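Local structure of zinc-binding protein TroA (Treponema pallidum, 1K0F) at residues L26-M30 against D45-L49; W104-W110 against Y260-V264. The protein binds zinc with high affinity in the periplasm and delivers it to the membrane permease of the TroABC transporter for import into the cytoplasm. Residues are numbered along the deposited sequence.

How the interactions relate
The two contacts are separate, their centres about 22 Å apart and their nearest atoms about 9 Å, and they share no helix or strand. Interaction 1 lies towards the periphery, where edge strand 25-28 of a parallel sheet receives helix 43-51; buried leucines give way to the exposed Trp48, one ring face of which is covered by Lys27. Interaction 2 sits near the middle of the chain, joining residues far apart in sequence, 104-110 and 260-264, through buried side chains. A cation-pi contact beside leucine packing marks the outer contact; ring stacking, a tyrosine hydrogen bond and apolar packing the inner one. Interaction 2 alone adjoins zinc-binding residues, His102 and Asp248, empty of metal here.

Interaction 1 of 2, residues L26-M30 against D45-L49; sequences LKGLM and DVEWL
Residues 26-28 are extended (phi/psi: Leu26 -116/138, Lys27 -128/113, Gly28 -85/108) and belong to strand 25-28, one of the two edge strands of the parallel sheet, while 45-49 form part of helix 43-51, in which Leu49 N bonds to Asp45 O at 2.9 Å. This is the strand-to-helix half of a beta-alpha-beta crossover that leads from 25-28 through helix 43-51 to 54-57, passing over strand 4-7. At Leu29 (-66/-38) the chain turns a corner. The register pairs Lys27 with Trp48 (CA to CA 7.8 Å) and Leu29 with Asp45 (6.7 Å). Lys27 and Trp48 both direct their CA-to-CB bonds toward the opposing segment, and the lysine (chi1 t, chi2 near 88°) lies along the face of the indole of Trp48 (chi1 m, chi2 86°). Lys27 CD stands 3.5 Å from the centroid of the six-membered ring of Trp48, a CH-pi contact only 10° off the normal, and Lys27 NZ makes a cation-pi contact 3.6 Å from the centroid of the five-membered ring, 23° off the normal. Leu29 (chi1 m, chi2 t) sets its CA-to-CB bond sideways, but its end turns to the helix, with CD1 4.0 Å from CG of Leu49, whose side chain, also m,t, continues onto Val6 of strand 4-7 and onto Phe70 and Leu73 of helix 67-73. Leu29 CD2 also lies close, 3.0 Å, to Asp45 OD1. Asp45 (chi1 m) spends OD2 on a hydrogen bond to Thr42 OG1, and its OD1 stays 4.1 Å from Lys27 NZ, opposite charges too far apart for a salt bridge.

Interaction 2 of 2, residues W104-W110 against Y260-V264; sequences WFDVKLW and YVGMV
Tyr260, opening helix 260-273, carries the most buried surface, its chi1 t side chain pointing across to 104-110. Tyr260 OH donates a 2.7 Å hydrogen bond to Trp104 O and lies 3.5 Å from Val107 CA. One face of the ring takes Trp110 in an offset stack on the indole's five-membered ring, centroids 4.3 Å apart, planes at 30°. CA atoms pair Trp104 with Tyr260 (8.4 Å) and Phe105 with Val264 (7.6 Å). In this solute-binding protein 9 family fold, the contact joins the weakly bonded first turn of helix 107-124, N-capped by Asp106 through weak bonds from Lys108 N and Leu109 N to OD1, to the C-terminal helix, and both pack on helix 129-156, Tyr260 on Leu143 and Leu146, Trp110 on Leu143. Trp104 (chi1 p) sets CB 3.9 Å from Tyr260 CE1; its indole meets the ring of His102, a zinc-binding residue without metal here, and NE1 bonds to Ser247 O. Phe105 (chi1 m), stacked on Phe171, brings CZ to 4.3 Å from Met263 CE.

Interaction 1 of 2, residues L26-M30 against D45-L49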
ATOM      1  N   LEU A  26      15.686  -5.252 -11.863  1.00 21.07           N
ATOM      2  CA  LEU A  26      14.389  -5.244 -11.211  1.00 19.90           C
ATOM      3  C   LEU A  26      13.244  -4.829 -12.110  1.00 19.86           C
ATOM      4  O   LEU A  26      13.351  -3.897 -12.888  1.00 20.33           O
ATOM      5  CB  LEU A  26      14.438  -4.329  -9.989  1.00 18.61           C
ATOM      6  CG  LEU A  26      13.125  -3.705  -9.505  1.00 19.61           C
ATOM      7  CD1 LEU A  26      12.149  -4.797  -9.078  1.00 18.43           C
ATOM      8  CD2 LEU A  26      13.420  -2.762  -8.343  1.00 18.74           C
ATOM      9  N   LYS A  27      12.134  -5.534 -11.991  1.00 21.25           N
ATOM     10  CA  LYS A  27      10.972  -5.214 -12.787  1.00 22.63           C
ATOM     11  C   LYS A  27       9.753  -5.047 -11.885  1.00 22.69           C
ATOM     12  O   LYS A  27       9.290  -6.005 -11.259  1.00 22.15           O
ATOM     13  CB  LYS A  27      10.734  -6.317 -13.829  1.00 23.28           C
ATOM     14  CG  LYS A  27       9.347  -6.290 -14.474  1.00 26.73           C
ATOM     15  CD  LYS A  27       9.323  -5.388 -15.703  1.00 31.53           C
ATOM     16  CE  LYS A  27       7.962  -4.689 -15.902  1.00 32.72           C
ATOM     17  NZ  LYS A  27       7.301  -5.147 -17.152  1.00 32.17           N
ATOM     18  N   GLY A  28       9.254  -3.821 -11.804  1.00 23.08           N
ATOM     19  CA  GLY A  28       8.076  -3.559 -10.999  1.00 24.79           C
ATOM     20  C   GLY A  28       6.866  -3.861 -11.863  1.00 26.94           C
ATOM     21  O   GLY A  28       6.560  -3.117 -12.795  1.00 27.56           O
ATOM     22  N   LEU A  29       6.179  -4.962 -11.567  1.00 27.44           N
ATOM     23  CA  LEU A  29       5.007  -5.362 -12.348  1.00 28.20           C
ATOM     24  C   LEU A  29       3.803  -4.426 -12.247  1.00 28.61           C
ATOM     25  O   LEU A  29       3.097  -4.211 -13.234  1.00 30.51           O
ATOM     26  CB  LEU A  29       4.574  -6.768 -11.956  1.00 27.29           C
ATOM     27  CG  LEU A  29       5.428  -7.864 -12.595  1.00 29.52           C
ATOM     28  CD1 LEU A  29       4.701  -9.197 -12.484  1.00 30.93           C
ATOM     29  CD2 LEU A  29       5.713  -7.511 -14.048  1.00 29.14           C
ATOM     30  N   MET A  30       3.564  -3.881 -11.060  1.00 26.19           N
ATOM     31  CA  MET A  30       2.437  -2.981 -10.866  1.00 24.10           C
ATOM     32  C   MET A  30       2.938  -1.568 -10.572  1.00 24.12           C
ATOM     33  O   MET A  30       3.523  -1.310  -9.520  1.00 26.65           O
ATOM     34  CB  MET A  30       1.568  -3.489  -9.726  1.00 23.33           C
ATOM     35  CG  MET A  30       1.501  -4.996  -9.632  1.00 21.02           C
ATOM     36  SD  MET A  30       0.544  -5.434  -8.209  1.00 24.18           S
ATOM     37  CE  MET A  30      -0.242  -6.937  -8.753  1.00 24.89           C
ATOM     38  N   ASP A  45       4.307  -9.625 -18.668  1.00 56.53           N
ATOM     39  CA  ASP A  45       4.419  -9.870 -17.235  1.00 56.17           C
ATOM     40  C   ASP A  45       4.718 -11.337 -16.902  1.00 55.58           C
ATOM     41  O   ASP A  45       5.777 -11.637 -16.356  1.00 55.24           O
ATOM     42  CB  ASP A  45       3.137  -9.415 -16.522  1.00 56.08           C
ATOM     43  CG  ASP A  45       2.880  -7.916 -16.674  1.00 55.55           C
ATOM     44  OD1 ASP A  45       3.777  -7.108 -16.343  1.00 54.26           O
ATOM     45  OD2 ASP A  45       1.775  -7.545 -17.119  1.00 55.61           O
ATOM     46  N   VAL A  46       3.795 -12.238 -17.234  1.00 55.24           N
ATOM     47  CA  VAL A  46       3.971 -13.673 -16.966  1.00 54.71           C
ATOM     48  C   VAL A  46       5.286 -14.196 -17.551  1.00 55.21           C
ATOM     49  O   VAL A  46       5.792 -15.248 -17.144  1.00 54.64           O
ATOM     50  CB  VAL A  46       2.786 -14.505 -17.552  1.00 53.08           C
ATOM     51  CG1 VAL A  46       3.198 -15.956 -17.756  1.00 49.96           C
ATOM     52  CG2 VAL A  46       1.594 -14.432 -16.616  1.00 51.87           C
ATOM     53  N   GLU A  47       5.833 -13.452 -18.505  1.00 55.22           N
ATOM     54  CA  GLU A  47       7.084 -13.830 -19.149  1.00 55.38           C
ATOM     55  C   GLU A  47       8.280 -13.345 -18.326  1.00 53.56           C
ATOM     56  O   GLU A  47       9.187 -14.126 -18.015  1.00 52.25           O
ATOM     57  CB  GLU A  47       7.121 -13.248 -20.559  1.00 57.50           C
ATOM     58  CG  GLU A  47       8.481 -12.805 -21.025  1.00 60.75           C
ATOM     59  CD  GLU A  47       8.476 -12.499 -22.497  1.00 62.52           C
ATOM     60  OE1 GLU A  47       9.551 -12.173 -23.044  1.00 63.96           O
ATOM     61  OE2 GLU A  47       7.385 -12.587 -23.100  1.00 63.88           O
ATOM     62  N   TRP A  48       8.283 -12.056 -17.990  1.00 51.74           N
ATOM     63  CA  TRP A  48       9.347 -11.491 -17.170  1.00 49.43           C
ATOM     64  C   TRP A  48       9.434 -12.454 -15.999  1.00 46.79           C
ATOM     65  O   TRP A  48      10.512 -12.940 -15.647  1.00 45.86           O
ATOM     66  CB  TRP A  48       8.952 -10.107 -16.636  1.00 51.23           C
ATOM     67  CG  TRP A  48       8.986  -9.003 -17.640  1.00 52.99           C
ATOM     68  CD1 TRP A  48       7.988  -8.653 -18.505  1.00 54.23           C
ATOM     69  CD2 TRP A  48      10.060  -8.085 -17.880  1.00 54.54           C
ATOM     70  NE1 TRP A  48       8.376  -7.575 -19.265  1.00 54.79           N
ATOM     71  CE2 TRP A  48       9.643  -7.205 -18.901  1.00 54.21           C
ATOM     72  CE3 TRP A  48      11.340  -7.921 -17.324  1.00 55.47           C
ATOM     73  CZ2 TRP A  48      10.456  -6.174 -19.385  1.00 54.18           C
ATOM     74  CZ3 TRP A  48      12.151  -6.892 -17.805  1.00 55.96           C
ATOM     75  CH2 TRP A  48      11.704  -6.034 -18.828  1.00 54.92           C
ATOM     76  N   LEU A  49       8.266 -12.730 -15.420  1.00 43.00           N
ATOM     77  CA  LEU A  49       8.142 -13.634 -14.287  1.00 40.50           C
ATOM     78  C   LEU A  49       8.808 -14.929 -14.680  1.00 39.52           C
ATOM     79  O   LEU A  49       9.653 -15.449 -13.963  1.00 40.00           O
ATOM     80  CB  LEU A  49       6.665 -13.903 -13.960  1.00 38.73           C
ATOM     81  CG  LEU A  49       5.870 -12.924 -13.083  1.00 36.69           C
ATOM     82  CD1 LEU A  49       4.416 -13.349 -13.022  1.00 33.91           C
ATOM     83  CD2 LEU A  49       6.459 -12.881 -11.697  1.00 35.63           C
TER

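Interaction 2 of 2, residues W104-W110 against Y260-V264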
ATOM      1  N   TRP A 104       1.654  -2.320   4.576  1.00 26.92           N
ATOM      2  CA  TRP A 104       2.687  -1.345   4.274  1.00 28.64           C
ATOM      3  C   TRP A 104       2.261   0.026   4.770  1.00 30.21           C
ATOM      4  O   TRP A 104       2.902   1.030   4.457  1.00 29.80           O
ATOM      5  CB  TRP A 104       2.915  -1.271   2.773  1.00 29.02           C
ATOM      6  CG  TRP A 104       1.665  -0.996   2.047  1.00 27.17           C
ATOM      7  CD1 TRP A 104       1.046   0.213   1.905  1.00 25.29           C
ATOM      8  CD2 TRP A 104       0.842  -1.954   1.388  1.00 26.37           C
ATOM      9  NE1 TRP A 104      -0.118   0.063   1.193  1.00 26.00           N
ATOM     10  CE2 TRP A 104      -0.268  -1.257   0.861  1.00 26.30           C
ATOM     11  CE3 TRP A 104       0.936  -3.335   1.187  1.00 25.46           C
ATOM     12  CZ2 TRP A 104      -1.278  -1.896   0.148  1.00 25.53           C
ATOM     13  CZ3 TRP A 104      -0.070  -3.972   0.480  1.00 24.61           C
ATOM     14  CH2 TRP A 104      -1.163  -3.251  -0.032  1.00 25.13           C
ATOM     15  N   PHE A 105       1.160   0.074   5.510  1.00 32.66           N
ATOM     16  CA  PHE A 105       0.694   1.342   6.040  1.00 34.84           C
ATOM     17  C   PHE A 105       1.002   1.445   7.523  1.00 36.44           C
ATOM     18  O   PHE A 105       0.690   2.444   8.165  1.00 37.76           O
ATOM     19  CB  PHE A 105      -0.791   1.544   5.757  1.00 34.37           C
ATOM     20  CG  PHE A 105      -1.055   2.186   4.421  1.00 34.27           C
ATOM     21  CD1 PHE A 105      -0.204   3.172   3.934  1.00 34.14           C
ATOM     22  CD2 PHE A 105      -2.126   1.778   3.634  1.00 33.77           C
ATOM     23  CE1 PHE A 105      -0.417   3.744   2.679  1.00 33.97           C
ATOM     24  CE2 PHE A 105      -2.349   2.338   2.383  1.00 32.05           C
ATOM     25  CZ  PHE A 105      -1.490   3.322   1.899  1.00 33.98           C
ATOM     26  N   ASP A 106       1.601   0.384   8.059  1.00 36.83           N
ATOM     27  CA  ASP A 106       2.060   0.373   9.436  1.00 35.52           C
ATOM     28  C   ASP A 106       3.565   0.195   9.245  1.00 34.13           C
ATOM     29  O   ASP A 106       4.073  -0.922   9.225  1.00 34.10           O
ATOM     30  CB  ASP A 106       1.489  -0.796  10.238  1.00 37.35           C
ATOM     31  CG  ASP A 106       1.930  -0.765  11.701  1.00 38.41           C
ATOM     32  OD1 ASP A 106       2.928  -0.072  12.012  1.00 38.57           O
ATOM     33  OD2 ASP A 106       1.284  -1.427  12.544  1.00 38.81           O
ATOM     34  N   VAL A 107       4.255   1.315   9.054  1.00 33.29           N
ATOM     35  CA  VAL A 107       5.697   1.342   8.834  1.00 30.53           C
ATOM     36  C   VAL A 107       6.470   0.370   9.703  1.00 31.28           C
ATOM     37  O   VAL A 107       7.403  -0.270   9.239  1.00 32.88           O
ATOM     38  CB  VAL A 107       6.256   2.744   9.085  1.00 28.29           C
ATOM     39  CG1 VAL A 107       7.734   2.759   8.829  1.00 28.29           C
ATOM     40  CG2 VAL A 107       5.541   3.754   8.216  1.00 25.01           C
ATOM     41  N   LYS A 108       6.076   0.265  10.967  1.00 31.94           N
ATOM     42  CA  LYS A 108       6.748  -0.617  11.908  1.00 33.77           C
ATOM     43  C   LYS A 108       6.510  -2.097  11.616  1.00 33.30           C
ATOM     44  O   LYS A 108       7.365  -2.942  11.879  1.00 33.04           O
ATOM     45  CB  LYS A 108       6.278  -0.287  13.325  1.00 37.27           C
ATOM     46  CG  LYS A 108       7.381  -0.259  14.369  1.00 41.14           C
ATOM     47  CD  LYS A 108       7.037  -1.152  15.563  1.00 45.00           C
ATOM     48  CE  LYS A 108       6.696  -0.336  16.806  1.00 45.73           C
ATOM     49  NZ  LYS A 108       6.979  -1.099  18.056  1.00 48.84           N
ATOM     50  N   LEU A 109       5.336  -2.409  11.082  1.00 33.43           N
ATOM     51  CA  LEU A 109       4.980  -3.787  10.761  1.00 32.41           C
ATOM     52  C   LEU A 109       5.360  -4.116   9.323  1.00 32.06           C
ATOM     53  O   LEU A 109       5.255  -5.261   8.883  1.00 33.03           O
ATOM     54  CB  LEU A 109       3.481  -3.996  10.963  1.00 32.88           C
ATOM     55  CG  LEU A 109       2.912  -5.366  10.596  1.00 33.91           C
ATOM     56  CD1 LEU A 109       2.987  -6.292  11.803  1.00 35.09           C
ATOM     57  CD2 LEU A 109       1.476  -5.206  10.115  1.00 33.81           C
ATOM     58  N   TRP A 110       5.803  -3.101   8.596  1.00 30.58           N
ATOM     59  CA  TRP A 110       6.215  -3.288   7.219  1.00 30.15           C
ATOM     60  C   TRP A 110       7.682  -3.671   7.223  1.00 31.08           C
ATOM     61  O   TRP A 110       8.194  -4.199   6.240  1.00 29.55           O
ATOM     62  CB  TRP A 110       6.022  -1.998   6.433  1.00 31.06           C
ATOM     63  CG  TRP A 110       6.474  -2.083   5.009  1.00 28.51           C
ATOM     64  CD1 TRP A 110       7.463  -1.355   4.419  1.00 27.50           C
ATOM     65  CD2 TRP A 110       5.920  -2.923   3.989  1.00 27.86           C
ATOM     66  NE1 TRP A 110       7.561  -1.688   3.094  1.00 27.58           N
ATOM     67  CE2 TRP A 110       6.631  -2.647   2.798  1.00 26.58           C
ATOM     68  CE3 TRP A 110       4.900  -3.880   3.960  1.00 28.97           C
ATOM     69  CZ2 TRP A 110       6.347  -3.295   1.591  1.00 27.82           C
ATOM     70  CZ3 TRP A 110       4.618  -4.529   2.759  1.00 28.56           C
ATOM     71  CH2 TRP A 110       5.342  -4.228   1.587  1.00 27.11           C
ATOM     72  N   TYR A 260       8.373   4.202  -1.308  1.00 17.36           N
ATOM     73  CA  TYR A 260       7.567   3.924  -0.136  1.00 20.80           C
ATOM     74  C   TYR A 260       7.561   5.171   0.723  1.00 24.07           C
ATOM     75  O   TYR A 260       6.536   5.836   0.876  1.00 25.33           O
ATOM     76  CB  TYR A 260       8.180   2.775   0.642  1.00 21.53           C
ATOM     77  CG  TYR A 260       7.433   2.448   1.900  1.00 23.15           C
ATOM     78  CD1 TYR A 260       6.105   2.026   1.847  1.00 22.34           C
ATOM     79  CD2 TYR A 260       8.050   2.554   3.144  1.00 21.40           C
ATOM     80  CE1 TYR A 260       5.409   1.718   3.006  1.00 24.56           C
ATOM     81  CE2 TYR A 260       7.365   2.248   4.305  1.00 23.21           C
ATOM     82  CZ  TYR A 260       6.045   1.831   4.230  1.00 24.44           C
ATOM     83  OH  TYR A 260       5.351   1.537   5.380  1.00 26.39           O
ATOM     84  N   VAL A 261       8.733   5.486   1.263  1.00 26.98           N
ATOM     85  CA  VAL A 261       8.940   6.649   2.107  1.00 28.01           C
ATOM     86  C   VAL A 261       8.146   7.860   1.646  1.00 27.10           C
ATOM     87  O   VAL A 261       7.305   8.370   2.384  1.00 28.34           O
ATOM     88  CB  VAL A 261      10.444   7.022   2.148  1.00 31.27           C
ATOM     89  CG1 VAL A 261      10.630   8.507   2.485  1.00 30.37           C
ATOM     90  CG2 VAL A 261      11.157   6.140   3.162  1.00 31.37           C
ATOM     91  N   GLY A 262       8.418   8.322   0.430  1.00 25.20           N
ATOM     92  CA  GLY A 262       7.719   9.487  -0.082  1.00 23.24           C
ATOM     93  C   GLY A 262       6.242   9.257  -0.309  1.00 23.23           C
ATOM     94  O   GLY A 262       5.418  10.134  -0.046  1.00 21.83           O
ATOM     95  N   MET A 263       5.893   8.075  -0.794  1.00 22.33           N
ATOM     96  CA  MET A 263       4.498   7.756  -1.051  1.00 24.36           C
ATOM     97  C   MET A 263       3.690   7.945   0.220  1.00 24.13           C
ATOM     98  O   MET A 263       2.600   8.521   0.199  1.00 24.18           O
ATOM     99  CB  MET A 263       4.352   6.308  -1.517  1.00 26.29           C
ATOM    100  CG  MET A 263       2.959   5.720  -1.274  1.00 25.11           C
ATOM    101  SD  MET A 263       2.983   4.119  -0.439  1.00 21.82           S
ATOM    102  CE  MET A 263       1.535   3.328  -1.203  1.00 23.95           C
ATOM    103  N   VAL A 264       4.237   7.433   1.320  1.00 23.54           N
ATOM    104  CA  VAL A 264       3.595   7.524   2.631  1.00 22.20           C
ATOM    105  C   VAL A 264       3.704   8.940   3.211  1.00 22.53           C
ATOM    106  O   VAL A 264       2.816   9.400   3.944  1.00 22.61           O
ATOM    107  CB  VAL A 264       4.224   6.520   3.621  1.00 19.42           C
ATOM    108  CG1 VAL A 264       3.620   6.701   4.996  1.00 19.62           C
ATOM    109  CG2 VAL A 264       4.003   5.107   3.125  1.00 19.24           C
TER